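PDB 3HPY: catechol 2,3-dioxygenase from Pseudomonas sp. KL28, which catalyses the iron-dependent extradiol cleavage of catechols by dioxygen in a long-chain alkylphenol degradation pathway. Local coordinates for the interface of chains A and B. Numbering follows the deposited sequence. Chains: chain A/B, Catechol 2,3-dioxygenase.

Contacts 1 and 2 are the two ends of one two-fold symmetric interface within the homotetramer, with their C-alpha centres about 41 Å apart. Each pairs the loop around residues 133-137 of one subunit with strand 282-284 of the other. Chain A gives the loop in contact 1 and the strand in contact 2, so the subunits embrace reciprocally. The same loop-strand unit serves at both sites; contact 1 also includes B:Leu282, A:Arg51 and a water, and contact 2 also includes A:Thr285 and A:Asn288, past the strand. Pinning at two distant points should limit rocking of one subunit against the other.

Contact 1: the interface of chains A and B. Residues chain A 51, 133-137; chain B 249, 252, 273, 282-284.
B:Leu282 sits at the start of strand 282-284 and fits its branched side chain among A:Arg51, A:Glu133 and A:Pro136, at a subunit interface of this extradiol dioxygenase of the vicinal oxygen chelate family. Its CG lies anti to the carbonyl carbon (chi1 -55°), which carries both methyls to the chain A loop. CB lies beside the carbonyl oxygen of A:Glu133 at the base of the side chain. One step out, B:Leu282 CG meets the terminal guanidinium nitrogen A:Arg51 NH2 at 3.9 Å. The chain then forks: B:Leu282 CD1 touches the ring carbon A:Pro136 CG at 3.7 Å, while B:Leu282 CD2 packs on A:Glu133 CG at 3.8 Å. Both methyls also approach the A:Arg51 nitrogen. The aliphatic part of the glutamate thus packs against the leucine, its chain extended beyond CG. B:Tyr273 adds its CE1 edge atom near the A:Arg51 tip.

Beside this packing, A:Val134 and B:Ser283 form a parallel beta bridge. B:Ser283 N donates to A:Glu133 O at 2.9 Å, and A:Asn135 N donates to B:Ser283 O at 2.7 Å. The backbone of A:Asn135 has a positive phi (52°), and the following A:Pro136 turns onto the indole of B:Trp284. A:Pro136 CD approaches B:Trp284 CE2 to 3.4 Å, over the face and toward the rim. Farther along the loop, the carbonyl oxygen A:Ala137 O is hydrogen-bonded to a water at 2.7 Å. The same water lies at the in-plane edge of the B:Arg252 guanidinium, 2.8 Å from NE, and bridges the two chains. B:Tyr273 CB lies over one guanidinium face of B:Arg252.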
ATOM      1  N   ARG A  51      -1.017 -24.912   4.774  1.00 22.37           N
ATOM      2  CA  ARG A  51      -0.534 -25.892   5.728  1.00 24.57           C
ATOM      3  C   ARG A  51      -0.490 -27.309   5.173  1.00 25.19           C
ATOM      4  O   ARG A  51       0.289 -28.128   5.658  1.00 26.25           O
ATOM      5  CB  ARG A  51      -1.394 -25.853   6.988  1.00 24.02           C
ATOM      6  CG  ARG A  51      -1.562 -24.451   7.550  1.00 25.34           C
ATOM      7  CD  ARG A  51      -1.980 -24.496   8.998  1.00 25.33           C
ATOM      8  NE  ARG A  51      -2.011 -23.173   9.600  1.00 24.90           N
ATOM      9  CZ  ARG A  51      -2.440 -22.947  10.834  1.00 26.28           C
ATOM     10  NH1 ARG A  51      -2.862 -23.964  11.574  1.00 28.25           N
ATOM     11  NH2 ARG A  51      -2.469 -21.715  11.321  1.00 26.97           N
ATOM     12  N   GLU A 133       4.825 -23.138  15.287  1.00 33.87           N
ATOM     13  CA  GLU A 133       3.442 -23.090  15.756  1.00 33.62           C
ATOM     14  C   GLU A 133       3.380 -22.335  17.086  1.00 31.84           C
ATOM     15  O   GLU A 133       2.298 -22.056  17.608  1.00 31.85           O
ATOM     16  CB  GLU A 133       2.898 -24.507  15.931  1.00 36.13           C
ATOM     17  CG  GLU A 133       1.420 -24.563  16.280  1.00 43.48           C
ATOM     18  CD  GLU A 133       0.901 -25.987  16.384  1.00 46.08           C
ATOM     19  OE1 GLU A 133       1.423 -26.747  17.226  1.00 46.95           O
ATOM     20  OE2 GLU A 133      -0.028 -26.344  15.624  1.00 48.41           O
ATOM     21  N   VAL A 134       4.551 -22.009  17.629  1.00 30.61           N
ATOM     22  CA  VAL A 134       4.644 -21.268  18.890  1.00 30.84           C
ATOM     23  C   VAL A 134       5.319 -19.922  18.628  1.00 30.51           C
ATOM     24  O   VAL A 134       6.409 -19.870  18.056  1.00 31.05           O
ATOM     25  CB  VAL A 134       5.448 -22.066  19.959  1.00 30.75           C
ATOM     26  CG1 VAL A 134       6.833 -22.418  19.432  1.00 31.51           C
ATOM     27  CG2 VAL A 134       5.552 -21.260  21.241  1.00 27.66           C
ATOM     28  N   ASN A 135       4.665 -18.841  19.048  1.00 29.76           N
ATOM     29  CA  ASN A 135       5.174 -17.487  18.829  1.00 29.37           C
ATOM     30  C   ASN A 135       5.507 -17.338  17.339  1.00 28.36           C
ATOM     31  O   ASN A 135       6.618 -16.937  16.972  1.00 28.60           O
ATOM     32  CB  ASN A 135       6.427 -17.241  19.675  1.00 28.88           C
ATOM     33  CG  ASN A 135       6.173 -17.418  21.160  1.00 27.89           C
ATOM     34  OD1 ASN A 135       5.191 -16.913  21.695  1.00 27.56           O
ATOM     35  ND2 ASN A 135       7.074 -18.130  21.836  1.00 28.73           N
ATOM     36  N   PRO A 136       4.535 -17.642  16.460  1.00 27.21           N
ATOM     37  CA  PRO A 136       4.741 -17.551  15.010  1.00 28.12           C
ATOM     38  C   PRO A 136       4.925 -16.138  14.469  1.00 27.60           C
ATOM     39  O   PRO A 136       4.218 -15.221  14.874  1.00 27.41           O
ATOM     40  CB  PRO A 136       3.479 -18.194  14.453  1.00 27.26           C
ATOM     41  CG  PRO A 136       2.441 -17.683  15.411  1.00 25.26           C
ATOM     42  CD  PRO A 136       3.111 -17.887  16.764  1.00 25.59           C
ATOM     43  N   ALA A 137       5.874 -15.968  13.553  1.00 29.07           N
ATOM     44  CA  ALA A 137       6.089 -14.666  12.929  1.00 29.14           C
ATOM     45  C   ALA A 137       5.038 -14.552  11.815  1.00 29.87           C
ATOM     46  O   ALA A 137       4.403 -15.544  11.455  1.00 29.54           O
ATOM     47  CB  ALA A 137       7.495 -14.589  12.341  1.00 29.95           C
TER
ATOM     48  N   GLY B 249       1.025  -9.744  16.016  1.00 36.92           N
ATOM     49  CA  GLY B 249       1.772 -10.898  16.473  1.00 34.65           C
ATOM     50  C   GLY B 249       0.721 -11.940  16.269  1.00 34.04           C
ATOM     51  O   GLY B 249       0.789 -12.747  15.347  1.00 32.08           O
ATOM     52  N   ARG B 252      -1.566 -11.771  12.878  1.00 30.26           N
ATOM     53  CA  ARG B 252      -0.841 -11.009  11.850  1.00 30.20           C
ATOM     54  C   ARG B 252      -1.607  -9.747  11.444  1.00 30.37           C
ATOM     55  O   ARG B 252      -1.151  -8.969  10.602  1.00 31.39           O
ATOM     56  CB  ARG B 252      -0.614 -11.860  10.592  1.00 29.17           C
ATOM     57  CG  ARG B 252       0.108 -13.173  10.816  1.00 28.32           C
ATOM     58  CD  ARG B 252       0.324 -13.877   9.491  1.00 28.78           C
ATOM     59  NE  ARG B 252       0.760 -15.255   9.667  1.00 32.31           N
ATOM     60  CZ  ARG B 252       0.942 -16.116   8.671  1.00 35.26           C
ATOM     61  NH1 ARG B 252       0.725 -15.737   7.413  1.00 34.10           N
ATOM     62  NH2 ARG B 252       1.328 -17.359   8.933  1.00 36.29           N
ATOM     63  N   TYR B 273      -4.189 -14.260   8.405  1.00 23.61           N
ATOM     64  CA  TYR B 273      -4.180 -15.420   7.537  1.00 24.24           C
ATOM     65  C   TYR B 273      -5.583 -15.998   7.396  1.00 23.62           C
ATOM     66  O   TYR B 273      -6.543 -15.396   7.857  1.00 22.48           O
ATOM     67  CB  TYR B 273      -3.202 -16.467   8.067  1.00 24.43           C
ATOM     68  CG  TYR B 273      -3.372 -16.781   9.528  1.00 23.26           C
ATOM     69  CD1 TYR B 273      -4.163 -17.852   9.946  1.00 25.62           C
ATOM     70  CD2 TYR B 273      -2.708 -16.034  10.496  1.00 24.71           C
ATOM     71  CE1 TYR B 273      -4.284 -18.180  11.301  1.00 25.92           C
ATOM     72  CE2 TYR B 273      -2.822 -16.350  11.859  1.00 24.38           C
ATOM     73  CZ  TYR B 273      -3.609 -17.428  12.250  1.00 26.03           C
ATOM     74  OH  TYR B 273      -3.702 -17.759  13.585  1.00 25.32           O
ATOM     75  N   LEU B 282      -2.393 -21.992  16.788  1.00 27.90           N
ATOM     76  CA  LEU B 282      -1.062 -21.522  17.058  1.00 27.41           C
ATOM     77  C   LEU B 282      -1.049 -21.063  18.510  1.00 26.27           C
ATOM     78  O   LEU B 282      -2.116 -20.766  19.051  1.00 24.06           O
ATOM     79  CB  LEU B 282      -0.661 -20.365  16.140  1.00 27.92           C
ATOM     80  CG  LEU B 282      -0.778 -20.595  14.623  1.00 28.83           C
ATOM     81  CD1 LEU B 282      -0.501 -19.329  13.830  1.00 30.27           C
ATOM     82  CD2 LEU B 282       0.158 -21.709  14.180  1.00 28.23           C
ATOM     83  N   SER B 283       0.115 -21.016  19.143  1.00 25.05           N
ATOM     84  CA  SER B 283       0.182 -20.615  20.544  1.00 25.21           C
ATOM     85  C   SER B 283       1.267 -19.579  20.808  1.00 25.90           C
ATOM     86  O   SER B 283       2.301 -19.556  20.147  1.00 27.93           O
ATOM     87  CB  SER B 283       0.456 -21.840  21.426  1.00 26.82           C
ATOM     88  OG  SER B 283      -0.456 -22.888  21.128  1.00 26.67           O
ATOM     89  N   TRP B 284       1.016 -18.717  21.779  1.00 28.14           N
ATOM     90  CA  TRP B 284       1.974 -17.705  22.178  1.00 29.09           C
ATOM     91  C   TRP B 284       2.233 -17.907  23.661  1.00 28.38           C
ATOM     92  O   TRP B 284       1.285 -17.989  24.443  1.00 28.56           O
ATOM     93  CB  TRP B 284       1.415 -16.301  21.940  1.00 28.67           C
ATOM     94  CG  TRP B 284       1.323 -15.962  20.504  1.00 30.39           C
ATOM     95  CD1 TRP B 284       0.383 -16.399  19.610  1.00 30.94           C
ATOM     96  CD2 TRP B 284       2.243 -15.161  19.758  1.00 30.15           C
ATOM     97  NE1 TRP B 284       0.666 -15.921  18.351  1.00 29.10           N
ATOM     98  CE2 TRP B 284       1.803 -15.157  18.415  1.00 31.94           C
ATOM     99  CE3 TRP B 284       3.400 -14.449  20.093  1.00 31.46           C
ATOM    100  CZ2 TRP B 284       2.484 -14.465  17.405  1.00 30.80           C
ATOM    101  CZ3 TRP B 284       4.077 -13.762  19.092  1.00 32.51           C
ATOM    102  CH2 TRP B 284       3.613 -13.776  17.760  1.00 32.64           C
TER
HETATM  103  O   HOH W   1       1.838 -16.018  12.119  1.00 26.67           O

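Contact 2: the interface of chains A and B. Residues chain A 283-285, 288; chain B 134-136.
B:Asn135 inserts its side chain among A:Trp284, A:Thr285 and A:Asn288, the strand end and following loop of the partner subunit, at a subunit interface of this extradiol dioxygenase, a vicinal oxygen chelate protein. Among the residues of the contact it has the most surface hidden by the partner, 92 Å².

The hydrogen bonds grip B:Asn135 from backbone and amide together. B:Asn135 N donates to A:Ser283 O at 2.8 Å, next to the parallel beta bridge of A:Ser283 and B:Val134. Its CG lies anti to the carbonyl carbon (chi1 -56°), which brings the amide to A:Thr285. There the amide oxygen B:Asn135 OD1 accepts from A:Thr285 N at 3.0 Å, the donor tilted 19° from the carbonyl plane. The amide nitrogen B:Asn135 ND2 donates to the hydroxyl A:Thr285 OG1 at 3.3 Å, that partner standing somewhat off the amide plane. One threonine therefore meets both ends of the amide, which should fix its rotation.

Flat groups add a stack and a CH-pi contact. The amide of A:Asn288 approaches tip to tip and lies nearly parallel to that of B:Asn135, the planes 15° apart and the two CG atoms, A:Asn288 CG and B:Asn135 CG, 3.6 Å from each other. Toward the indole, the CA of B:Asn135 sits over the face of the six-membered ring of A:Trp284, 3.7 Å from its centroid, as the CH-pi contact. The amide of A:Asn288 also bounds this ring, its OD1 lying at the edge in plane.

Van der Waals packing completes the contact. B:Pro136 CD rests over the same indole face, 3.8 Å from A:Trp284 CZ2. B:Val134 meets A:Thr285 and A:Ser283: its methyl CG1 touches A:Thr285 CG2 at 3.9 Å. The other methyl, B:Val134 CG2, has a polar neighbour, the hydroxyl oxygen A:Ser283 OG, at 3.4 Å.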
ATOM      1  N   SER A 283     -25.152  -9.275 -10.321  1.00 24.03           N
ATOM      2  CA  SER A 283     -25.252  -9.703 -11.703  1.00 25.96           C
ATOM      3  C   SER A 283     -24.605  -8.690 -12.640  1.00 26.15           C
ATOM      4  O   SER A 283     -24.478  -7.508 -12.308  1.00 24.74           O
ATOM      5  CB  SER A 283     -26.725  -9.905 -12.083  1.00 26.53           C
ATOM      6  OG  SER A 283     -27.328  -8.665 -12.390  1.00 30.60           O
ATOM      7  N   TRP A 284     -24.185  -9.174 -13.804  1.00 27.62           N
ATOM      8  CA  TRP A 284     -23.559  -8.332 -14.819  1.00 29.25           C
ATOM      9  C   TRP A 284     -24.240  -8.548 -16.166  1.00 29.57           C
ATOM     10  O   TRP A 284     -24.544  -9.680 -16.534  1.00 30.35           O
ATOM     11  CB  TRP A 284     -22.068  -8.659 -14.948  1.00 29.31           C
ATOM     12  CG  TRP A 284     -21.254  -8.248 -13.743  1.00 30.75           C
ATOM     13  CD1 TRP A 284     -21.046  -8.977 -12.604  1.00 30.74           C
ATOM     14  CD2 TRP A 284     -20.609  -6.967 -13.537  1.00 29.58           C
ATOM     15  NE1 TRP A 284     -20.309  -8.222 -11.701  1.00 31.47           N
ATOM     16  CE2 TRP A 284     -20.031  -6.991 -12.242  1.00 30.57           C
ATOM     17  CE3 TRP A 284     -20.467  -5.808 -14.316  1.00 31.78           C
ATOM     18  CZ2 TRP A 284     -19.314  -5.888 -11.702  1.00 30.01           C
ATOM     19  CZ3 TRP A 284     -19.751  -4.698 -13.785  1.00 32.31           C
ATOM     20  CH2 TRP A 284     -19.183  -4.758 -12.475  1.00 29.06           C
ATOM     21  N   THR A 285     -24.503  -7.464 -16.891  1.00 30.88           N
ATOM     22  CA  THR A 285     -25.124  -7.577 -18.208  1.00 30.38           C
ATOM     23  C   THR A 285     -24.038  -8.015 -19.178  1.00 32.98           C
ATOM     24  O   THR A 285     -22.877  -7.614 -19.042  1.00 33.67           O
ATOM     25  CB  THR A 285     -25.730  -6.232 -18.675  1.00 30.01           C
ATOM     26  OG1 THR A 285     -24.709  -5.231 -18.728  1.00 29.73           O
ATOM     27  CG2 THR A 285     -26.819  -5.778 -17.717  1.00 28.19           C
ATOM     28  N   ASN A 288     -21.904  -5.296 -20.757  1.00 49.77           N
ATOM     29  CA  ASN A 288     -21.068  -4.645 -19.764  1.00 51.27           C
ATOM     30  C   ASN A 288     -19.946  -5.580 -19.346  1.00 52.21           C
ATOM     31  O   ASN A 288     -18.939  -5.148 -18.791  1.00 53.11           O
ATOM     32  CB  ASN A 288     -21.912  -4.245 -18.550  1.00 52.08           C
ATOM     33  CG  ASN A 288     -21.138  -3.412 -17.548  1.00 51.51           C
ATOM     34  OD1 ASN A 288     -20.297  -3.928 -16.815  1.00 51.42           O
ATOM     35  ND2 ASN A 288     -21.416  -2.114 -17.516  1.00 52.28           N
TER
ATOM     36  N   VAL B 134     -26.724  -4.699 -10.154  1.00 27.53           N
ATOM     37  CA  VAL B 134     -26.393  -5.020 -11.536  1.00 26.71           C
ATOM     38  C   VAL B 134     -25.275  -4.101 -11.968  1.00 25.71           C
ATOM     39  O   VAL B 134     -25.408  -2.888 -11.872  1.00 21.66           O
ATOM     40  CB  VAL B 134     -27.595  -4.796 -12.460  1.00 26.99           C
ATOM     41  CG1 VAL B 134     -27.229  -5.182 -13.878  1.00 27.96           C
ATOM     42  CG2 VAL B 134     -28.785  -5.619 -11.969  1.00 29.50           C
ATOM     43  N   ASN B 135     -24.183  -4.684 -12.454  1.00 26.06           N
ATOM     44  CA  ASN B 135     -23.017  -3.909 -12.879  1.00 28.16           C
ATOM     45  C   ASN B 135     -22.607  -2.973 -11.752  1.00 29.55           C
ATOM     46  O   ASN B 135     -22.426  -1.776 -11.966  1.00 30.15           O
ATOM     47  CB  ASN B 135     -23.321  -3.075 -14.125  1.00 28.34           C
ATOM     48  CG  ASN B 135     -23.837  -3.906 -15.282  1.00 29.68           C
ATOM     49  OD1 ASN B 135     -23.362  -5.008 -15.531  1.00 28.16           O
ATOM     50  ND2 ASN B 135     -24.809  -3.367 -16.009  1.00 30.58           N
ATOM     51  N   PRO B 136     -22.455  -3.508 -10.529  1.00 31.99           N
ATOM     52  CA  PRO B 136     -22.069  -2.701  -9.369  1.00 32.59           C
ATOM     53  C   PRO B 136     -20.646  -2.164  -9.431  1.00 34.51           C
ATOM     54  O   PRO B 136     -19.744  -2.823  -9.950  1.00 34.33           O
ATOM     55  CB  PRO B 136     -22.255  -3.671  -8.207  1.00 33.46           C
ATOM     56  CG  PRO B 136     -21.877  -4.980  -8.818  1.00 32.13           C
ATOM     57  CD  PRO B 136     -22.597  -4.927 -10.148  1.00 32.25           C
TER